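Local atomic coordinates of aminopeptidase N family protein (Idiomarina loihiensis L2TR, PDB entry 4FGM), a protein that binds a zinc ion and is probably a metallopeptidase of the M61 family, with a likely aminopeptidase activity. Residues M309-F313 / L401-M405; L268-H273 / D314-L318; K206-Q211 / L317-I323. All blocks are in the same frame, centred on the assembly; numbering follows the deposited sequence.

Contact 1 (M309-F313 / L401-M405); sequences MTSYF and LARVM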
# COMPACT_ATOMS: atom_id res chain seq x y z
N MSE A 309 -10.32 -5.64 3.65
CA MSE A 309 -10.56 -6.93 3.00
C MSE A 309 -9.32 -7.36 2.23
O MSE A 309 -8.90 -8.53 2.30
CB MSE A 309 -11.75 -6.84 2.03
CG MSE A 309 -13.07 -6.34 2.62
SE MSE A 309 -13.79 -7.40 4.10
CE MSE A 309 -13.49 -6.13 5.53
N THR A 310 -8.74 -6.41 1.50
CA THR A 310 -7.55 -6.68 0.70
C THR A 310 -6.38 -7.10 1.59
O THR A 310 -5.57 -7.95 1.22
CB THR A 310 -7.14 -5.44 -0.10
OG1 THR A 310 -8.30 -4.89 -0.74
CG2 THR A 310 -6.09 -5.80 -1.15
N SER A 311 -6.30 -6.50 2.78
CA SER A 311 -5.22 -6.83 3.71
C SER A 311 -5.41 -8.19 4.36
O SER A 311 -4.50 -8.71 4.99
CB SER A 311 -5.09 -5.75 4.79
OG SER A 311 -4.57 -4.56 4.23
N TYR A 312 -6.60 -8.77 4.20
CA TYR A 312 -6.86 -10.10 4.75
C TYR A 312 -6.59 -11.11 3.65
O TYR A 312 -5.97 -12.15 3.87
CB TYR A 312 -8.31 -10.22 5.21
CG TYR A 312 -8.78 -11.65 5.39
CD1 TYR A 312 -8.29 -12.44 6.44
CD2 TYR A 312 -9.72 -12.22 4.52
CE1 TYR A 312 -8.73 -13.75 6.62
CE2 TYR A 312 -10.16 -13.52 4.69
CZ TYR A 312 -9.67 -14.29 5.74
OH TYR A 312 -10.12 -15.57 5.92
N PHE A 313 -7.05 -10.80 2.44
CA PHE A 313 -6.87 -11.72 1.32
C PHE A 313 -5.47 -11.81 0.74
O PHE A 313 -5.08 -12.88 0.27
CB PHE A 313 -7.90 -11.40 0.23
CG PHE A 313 -9.28 -11.94 0.53
CD1 PHE A 313 -9.51 -13.31 0.56
CD2 PHE A 313 -10.34 -11.09 0.81
CE1 PHE A 313 -10.78 -13.83 0.88
CE2 PHE A 313 -11.61 -11.59 1.12
CZ PHE A 313 -11.83 -12.96 1.15
N LEU A 401 -16.43 -15.43 2.99
CA LEU A 401 -16.27 -14.00 2.73
C LEU A 401 -15.85 -13.83 1.27
O LEU A 401 -16.21 -12.85 0.62
CB LEU A 401 -15.20 -13.38 3.65
CG LEU A 401 -14.81 -11.91 3.38
CD1 LEU A 401 -16.00 -10.98 3.59
CD2 LEU A 401 -13.66 -11.52 4.30
N ALA A 402 -15.09 -14.80 0.76
CA ALA A 402 -14.65 -14.75 -0.63
C ALA A 402 -15.90 -14.70 -1.52
O ALA A 402 -15.98 -13.87 -2.43
CB ALA A 402 -13.80 -15.97 -0.97
N ARG A 403 -16.86 -15.58 -1.24
CA ARG A 403 -18.10 -15.61 -2.02
C ARG A 403 -18.79 -14.25 -1.95
O ARG A 403 -19.31 -13.75 -2.95
CB ARG A 403 -19.03 -16.71 -1.51
CG ARG A 403 -20.37 -16.71 -2.23
CD ARG A 403 -20.96 -18.10 -2.40
NE ARG A 403 -22.05 -18.07 -3.37
CZ ARG A 403 -21.90 -17.80 -4.67
NH1 ARG A 403 -20.69 -17.54 -5.15
NH2 ARG A 403 -22.95 -17.77 -5.47
N VAL A 404 -18.80 -13.64 -0.77
CA VAL A 404 -19.43 -12.34 -0.60
C VAL A 404 -18.74 -11.29 -1.46
O VAL A 404 -19.40 -10.42 -2.04
CB VAL A 404 -19.39 -11.91 0.89
CG1 VAL A 404 -19.84 -10.46 1.03
CG2 VAL A 404 -20.30 -12.82 1.72
N MSE A 405 -17.41 -11.36 -1.56
CA MSE A 405 -16.65 -10.40 -2.36
C MSE A 405 -17.04 -10.54 -3.83
O MSE A 405 -17.28 -9.54 -4.52
CB MSE A 405 -15.14 -10.61 -2.21
CG MSE A 405 -14.59 -10.38 -0.81
SE MSE A 405 -14.93 -8.60 -0.12
CE MSE A 405 -14.00 -7.59 -1.48
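Phe313 pushes the far end of its ring between Leu401, Ala402 and Met405. Its CE2 lies 3.8 Å from CD2 of Leu401, and the same CE2 meets CG of Met405, where the two side chains run antiparallel alongside one another. Ala402 stands at the ring's edge: its backbone N is 3.8 Å from Phe313 CZ, near the ring plane. Tyr312 turns an edge to one face of Phe313, its CD2 above the centre of that ring. Leu401 CD2 is the shared point. Leu401 CD2 also touches Tyr312 CD2 at 4.0 Å and Met309 SE at 4.1 Å. Leu401 CG lies anti to the backbone N (chi1 173°), which carries CG and its CD2 branch toward helix 308-320. Met309 and Met405 are both selenomethionines with bent chains; Met309 CG packs 4.0 Å from Met405 SE. No hydrogen bond crosses the contact. The Tyr312 hydroxyl is held by Asp388. The short segments run at 131° to each other, 12.2 Å apart at their axes, so long side chains bridge the gap. Ala384 of helix 378-394 touches Met309, Tyr312 and Leu401, while Thr310 faces helix 262-277 with its zinc-binding histidines.

Contact 2 (L268-H273 / D314-L318); sequences LSLCCH and DDYLL. With ZN (zinc ion), chain C.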
# COMPACT_ATOMS: atom_id res chain seq x y z
N LEU A 268 5.24 -11.74 -2.80
CA LEU A 268 4.06 -12.40 -3.33
C LEU A 268 2.80 -11.83 -2.68
O LEU A 268 1.76 -11.69 -3.33
CB LEU A 268 4.13 -13.90 -3.08
CG LEU A 268 5.20 -14.62 -3.90
CD1 LEU A 268 5.15 -16.11 -3.65
CD2 LEU A 268 4.99 -14.32 -5.37
N SER A 269 2.91 -11.47 -1.41
CA SER A 269 1.79 -10.90 -0.69
C SER A 269 1.47 -9.52 -1.27
O SER A 269 0.30 -9.14 -1.40
CB SER A 269 2.11 -10.81 0.79
OG SER A 269 1.00 -10.34 1.52
N LEU A 270 2.51 -8.76 -1.62
CA LEU A 270 2.34 -7.43 -2.19
C LEU A 270 1.64 -7.51 -3.56
O LEU A 270 0.71 -6.75 -3.83
CB LEU A 270 3.69 -6.73 -2.36
CG LEU A 270 3.69 -5.35 -3.05
CD1 LEU A 270 2.82 -4.36 -2.27
CD2 LEU A 270 5.11 -4.84 -3.12
N CYS A 271 2.10 -8.44 -4.40
CA CYS A 271 1.51 -8.60 -5.73
C CYS A 271 0.06 -9.03 -5.62
O CYS A 271 -0.81 -8.52 -6.32
CB CYS A 271 2.27 -9.65 -6.54
SG CYS A 271 3.98 -9.24 -6.85
N CYS A 272 -0.19 -9.98 -4.72
CA CYS A 272 -1.53 -10.49 -4.48
C CYS A 272 -2.44 -9.35 -4.02
O CYS A 272 -3.62 -9.30 -4.38
CB CYS A 272 -1.47 -11.57 -3.41
SG CYS A 272 -3.04 -12.35 -3.05
N HIS A 273 -1.88 -8.44 -3.24
CA HIS A 273 -2.61 -7.30 -2.70
C HIS A 273 -3.02 -6.31 -3.81
O HIS A 273 -4.19 -5.89 -3.90
CB HIS A 273 -1.74 -6.59 -1.66
CG HIS A 273 -2.41 -5.44 -0.97
ND1 HIS A 273 -2.98 -5.56 0.28
CD2 HIS A 273 -2.62 -4.16 -1.36
CE1 HIS A 273 -3.50 -4.40 0.64
NE2 HIS A 273 -3.30 -3.54 -0.34
N ASP A 314 -4.69 -10.72 0.78
CA ASP A 314 -3.34 -10.80 0.21
C ASP A 314 -2.53 -11.96 0.81
O ASP A 314 -1.78 -12.62 0.10
CB ASP A 314 -2.56 -9.47 0.36
CG ASP A 314 -2.56 -8.91 1.78
OD1 ASP A 314 -2.69 -9.69 2.75
OD2 ASP A 314 -2.39 -7.68 1.92
N ASP A 315 -2.71 -12.21 2.11
CA ASP A 315 -2.00 -13.31 2.76
C ASP A 315 -2.80 -14.62 2.66
O ASP A 315 -2.25 -15.67 2.32
CB ASP A 315 -1.75 -13.00 4.24
CG ASP A 315 -0.78 -11.85 4.44
OD1 ASP A 315 0.22 -11.80 3.70
OD2 ASP A 315 -1.02 -11.02 5.34
N TYR A 316 -4.09 -14.55 2.95
CA TYR A 316 -4.95 -15.73 2.93
C TYR A 316 -4.94 -16.44 1.57
O TYR A 316 -4.77 -17.67 1.51
CB TYR A 316 -6.37 -15.34 3.32
CG TYR A 316 -7.32 -16.51 3.38
CD1 TYR A 316 -7.07 -17.59 4.23
CD2 TYR A 316 -8.46 -16.56 2.58
CE1 TYR A 316 -7.92 -18.70 4.27
CE2 TYR A 316 -9.32 -17.66 2.60
CZ TYR A 316 -9.04 -18.72 3.45
OH TYR A 316 -9.89 -19.81 3.47
N LEU A 317 -5.11 -15.69 0.49
CA LEU A 317 -5.11 -16.28 -0.85
C LEU A 317 -3.77 -16.94 -1.18
O LEU A 317 -3.69 -17.79 -2.06
CB LEU A 317 -5.46 -15.22 -1.90
CG LEU A 317 -6.89 -14.68 -1.80
CD1 LEU A 317 -7.15 -13.76 -2.99
CD2 LEU A 317 -7.89 -15.85 -1.80
N LEU A 318 -2.72 -16.53 -0.47
CA LEU A 318 -1.39 -17.09 -0.68
C LEU A 318 -1.38 -18.53 -0.16
O LEU A 318 -0.67 -19.40 -0.70
CB LEU A 318 -0.35 -16.24 0.06
CG LEU A 318 0.78 -15.62 -0.76
CD1 LEU A 318 0.26 -14.89 -1.99
CD2 LEU A 318 1.53 -14.65 0.13
ZN ZN C . -4.21 -1.50 -0.68
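The His273 ring meets the Asp314 carboxylate through its edge. Asp314 OD2 lies near the ring plane and accepts a hydrogen bond from His273 ND1 at 2.7 Å, with an N-H...O angle of 159°. Asp314 CB sits at the same ring's edge, in plane. The two side chains lie alongside each other, headed in one direction, their planes 32° apart. OD2 is approached on its anti side, a little out of the carboxylate plane. With chi1 at 52°, the Asp314 carboxylate is tucked over its own backbone, and OD2 comes level with His273 ND1. At the far side of the ring, His273 NE2 binds the zinc ion at 2.3 Å. The ring is thus gripped at both nitrogens, which fixes its rotation. This is the HExxH zinc site of the M61 peptidases: His277 and Glu307 are the other protein ligands, and Asp314 is a second-shell residue. Bound maleic acid also touches His273. One turn earlier, Ser269 OG donates to Asp315 OD1 at 2.7 Å, reaching it from above the carboxylate plane. The remaining contacts are apolar. Leu318 CD1 lies 4.0 Å from Cys272 CB and also reaches Leu268 CB, while its CD2 rests against the backbone of Ser269. Cys272 SG packs on CB of Leu317 at 3.9 Å.

Contact 3 (K206-Q211 / L317-I323); sequences KICETQ and LLHTSGI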
# COMPACT_ATOMS: atom_id res chain seq x y z
N LYS A 206 -0.41 -18.84 -10.37
CA LYS A 206 -1.26 -19.52 -9.41
C LYS A 206 -2.10 -18.52 -8.63
O LYS A 206 -3.33 -18.65 -8.55
CB LYS A 206 -0.43 -20.38 -8.45
CG LYS A 206 -0.23 -21.81 -8.94
CD LYS A 206 0.32 -22.73 -7.85
CE LYS A 206 1.83 -22.66 -7.74
NZ LYS A 206 2.35 -23.63 -6.73
N ILE A 207 -1.44 -17.53 -8.05
CA ILE A 207 -2.15 -16.51 -7.28
C ILE A 207 -3.24 -15.86 -8.14
O ILE A 207 -4.40 -15.75 -7.73
CB ILE A 207 -1.19 -15.43 -6.78
CG1 ILE A 207 -0.20 -16.05 -5.78
CG2 ILE A 207 -1.96 -14.29 -6.14
CD1 ILE A 207 0.96 -15.15 -5.43
N CYS A 208 -2.86 -15.43 -9.35
CA CYS A 208 -3.79 -14.78 -10.26
C CYS A 208 -4.98 -15.64 -10.67
O CYS A 208 -6.12 -15.16 -10.70
CB CYS A 208 -3.05 -14.29 -11.50
SG CYS A 208 -1.94 -12.89 -11.17
N GLU A 209 -4.73 -16.90 -11.00
CA GLU A 209 -5.83 -17.78 -11.39
C GLU A 209 -6.79 -17.93 -10.21
O GLU A 209 -8.01 -17.91 -10.39
CB GLU A 209 -5.30 -19.13 -11.86
CG GLU A 209 -4.80 -19.08 -13.29
CD GLU A 209 -4.19 -20.38 -13.77
OE1 GLU A 209 -3.35 -20.95 -13.05
OE2 GLU A 209 -4.55 -20.81 -14.89
N THR A 210 -6.24 -18.06 -9.01
CA THR A 210 -7.07 -18.18 -7.82
C THR A 210 -8.00 -16.98 -7.70
O THR A 210 -9.17 -17.12 -7.38
CB THR A 210 -6.21 -18.29 -6.55
OG1 THR A 210 -5.50 -19.53 -6.57
CG2 THR A 210 -7.06 -18.22 -5.31
N GLN A 211 -7.48 -15.79 -7.99
CA GLN A 211 -8.31 -14.59 -7.88
C GLN A 211 -9.37 -14.50 -8.98
O GLN A 211 -10.54 -14.20 -8.69
CB GLN A 211 -7.42 -13.34 -7.85
CG GLN A 211 -6.57 -13.28 -6.56
CD GLN A 211 -6.07 -11.89 -6.21
OE1 GLN A 211 -6.77 -10.90 -6.38
NE2 GLN A 211 -4.84 -11.82 -5.69
N LEU A 317 -5.11 -15.69 0.49
CA LEU A 317 -5.11 -16.28 -0.85
C LEU A 317 -3.77 -16.94 -1.18
O LEU A 317 -3.69 -17.79 -2.06
CB LEU A 317 -5.46 -15.22 -1.90
CG LEU A 317 -6.89 -14.68 -1.80
CD1 LEU A 317 -7.15 -13.76 -2.99
CD2 LEU A 317 -7.89 -15.85 -1.80
N LEU A 318 -2.72 -16.53 -0.47
CA LEU A 318 -1.39 -17.09 -0.68
C LEU A 318 -1.38 -18.53 -0.16
O LEU A 318 -0.67 -19.40 -0.70
CB LEU A 318 -0.35 -16.24 0.06
CG LEU A 318 0.78 -15.62 -0.76
CD1 LEU A 318 0.26 -14.89 -1.99
CD2 LEU A 318 1.53 -14.65 0.13
N HIS A 319 -2.16 -18.79 0.88
CA HIS A 319 -2.25 -20.14 1.45
C HIS A 319 -3.27 -20.94 0.66
O HIS A 319 -3.08 -22.13 0.39
CB HIS A 319 -2.71 -20.08 2.91
CG HIS A 319 -3.12 -21.41 3.46
ND1 HIS A 319 -2.23 -22.45 3.63
CD2 HIS A 319 -4.34 -21.88 3.83
CE1 HIS A 319 -2.89 -23.51 4.09
NE2 HIS A 319 -4.16 -23.19 4.21
N THR A 320 -4.35 -20.26 0.28
CA THR A 320 -5.44 -20.87 -0.47
C THR A 320 -5.00 -21.36 -1.85
O THR A 320 -5.54 -22.32 -2.38
CB THR A 320 -6.61 -19.88 -0.61
OG1 THR A 320 -7.75 -20.40 0.07
CG2 THR A 320 -6.95 -19.63 -2.06
N SER A 321 -4.01 -20.68 -2.43
CA SER A 321 -3.51 -21.06 -3.74
C SER A 321 -2.38 -22.07 -3.57
O SER A 321 -1.81 -22.54 -4.55
CB SER A 321 -3.01 -19.83 -4.48
OG SER A 321 -2.09 -19.11 -3.68
N GLY A 322 -2.06 -22.38 -2.32
CA GLY A 322 -1.00 -23.34 -2.05
C GLY A 322 0.43 -22.84 -2.13
O GLY A 322 1.34 -23.63 -2.31
N ILE A 323 0.64 -21.53 -2.00
CA ILE A 323 1.99 -20.99 -2.05
C ILE A 323 2.64 -21.16 -0.67
O ILE A 323 3.81 -21.54 -0.57
CB ILE A 323 1.99 -19.48 -2.44
CG1 ILE A 323 1.29 -19.28 -3.79
CG2 ILE A 323 3.42 -18.96 -2.51
CD1 ILE A 323 1.93 -20.02 -4.93
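Thr210 turns OG1 anti to its own carbonyl carbon (chi1 -68°), and this sets the hydroxyl against Ser321 CB at 3.3 Å. The other branch, Thr210 CG2, meets Thr320 CG2 at 3.5 Å. The partner segment is the C-terminal end of helix 308-320, closed by a Schellman motif. Gly322 takes a positive phi of 80° there, and the Ile323 N to Leu318 O and Gly322 N to His319 O bonds turn the chain back. The motif brings Ile323 round to helix 197-215. The Ile323 and Ile207 side chains cross nearly at right angles, CG1 against CG1, while Ile323 CD1 packs against Lys206 CE at 3.9 Å. Ile207 CD1 also fits against Leu318 CD1, 3.5 Å away. Further along, Gln211 lays CG on Leu317 CD1 at 3.6 Å, and its amide NE2 is bonded to the Cys272 carbonyl of the zinc-binding helix. No hydrogen bond joins the two segments; the Thr210 and Ser321 hydroxyls bond within their own segments. Thr210 OG1 donates to Lys206 O, which also takes Thr210 N from the opposite face of its plane. A glycine at Thr210 would probably open a gap beside Thr320 and Ser321 and cost Lys206 O its hydroxyl donor, leaving the backbone N of this position. Ser321 OG donates in the carbonyl plane to Leu317 O, 2.6 Å away.

From the N terminus the chain first passes helix 197-215, then helix 262-277 with the zinc-binding histidines, and then helix 308-320, which all three contacts use. Contact 3 closes a loop of 105 residues back to helix 197-215. Contact 2 closes a shorter one of 40 residues; both end on helix 308-320 and share Leu317 and Leu318. Contact 1 leads onward over 87 residues to helix 401-413, and it crosses both other contacts in the chain order. Contacts 2 and 3 also touch: Leu268 CD1 packs on Ile323 CG2. Contact 1 meets contact 2 where Thr310 CG2 approaches His273 O. Helix 308-320 thus ties helices 197-215, 262-277 and 401-413 together.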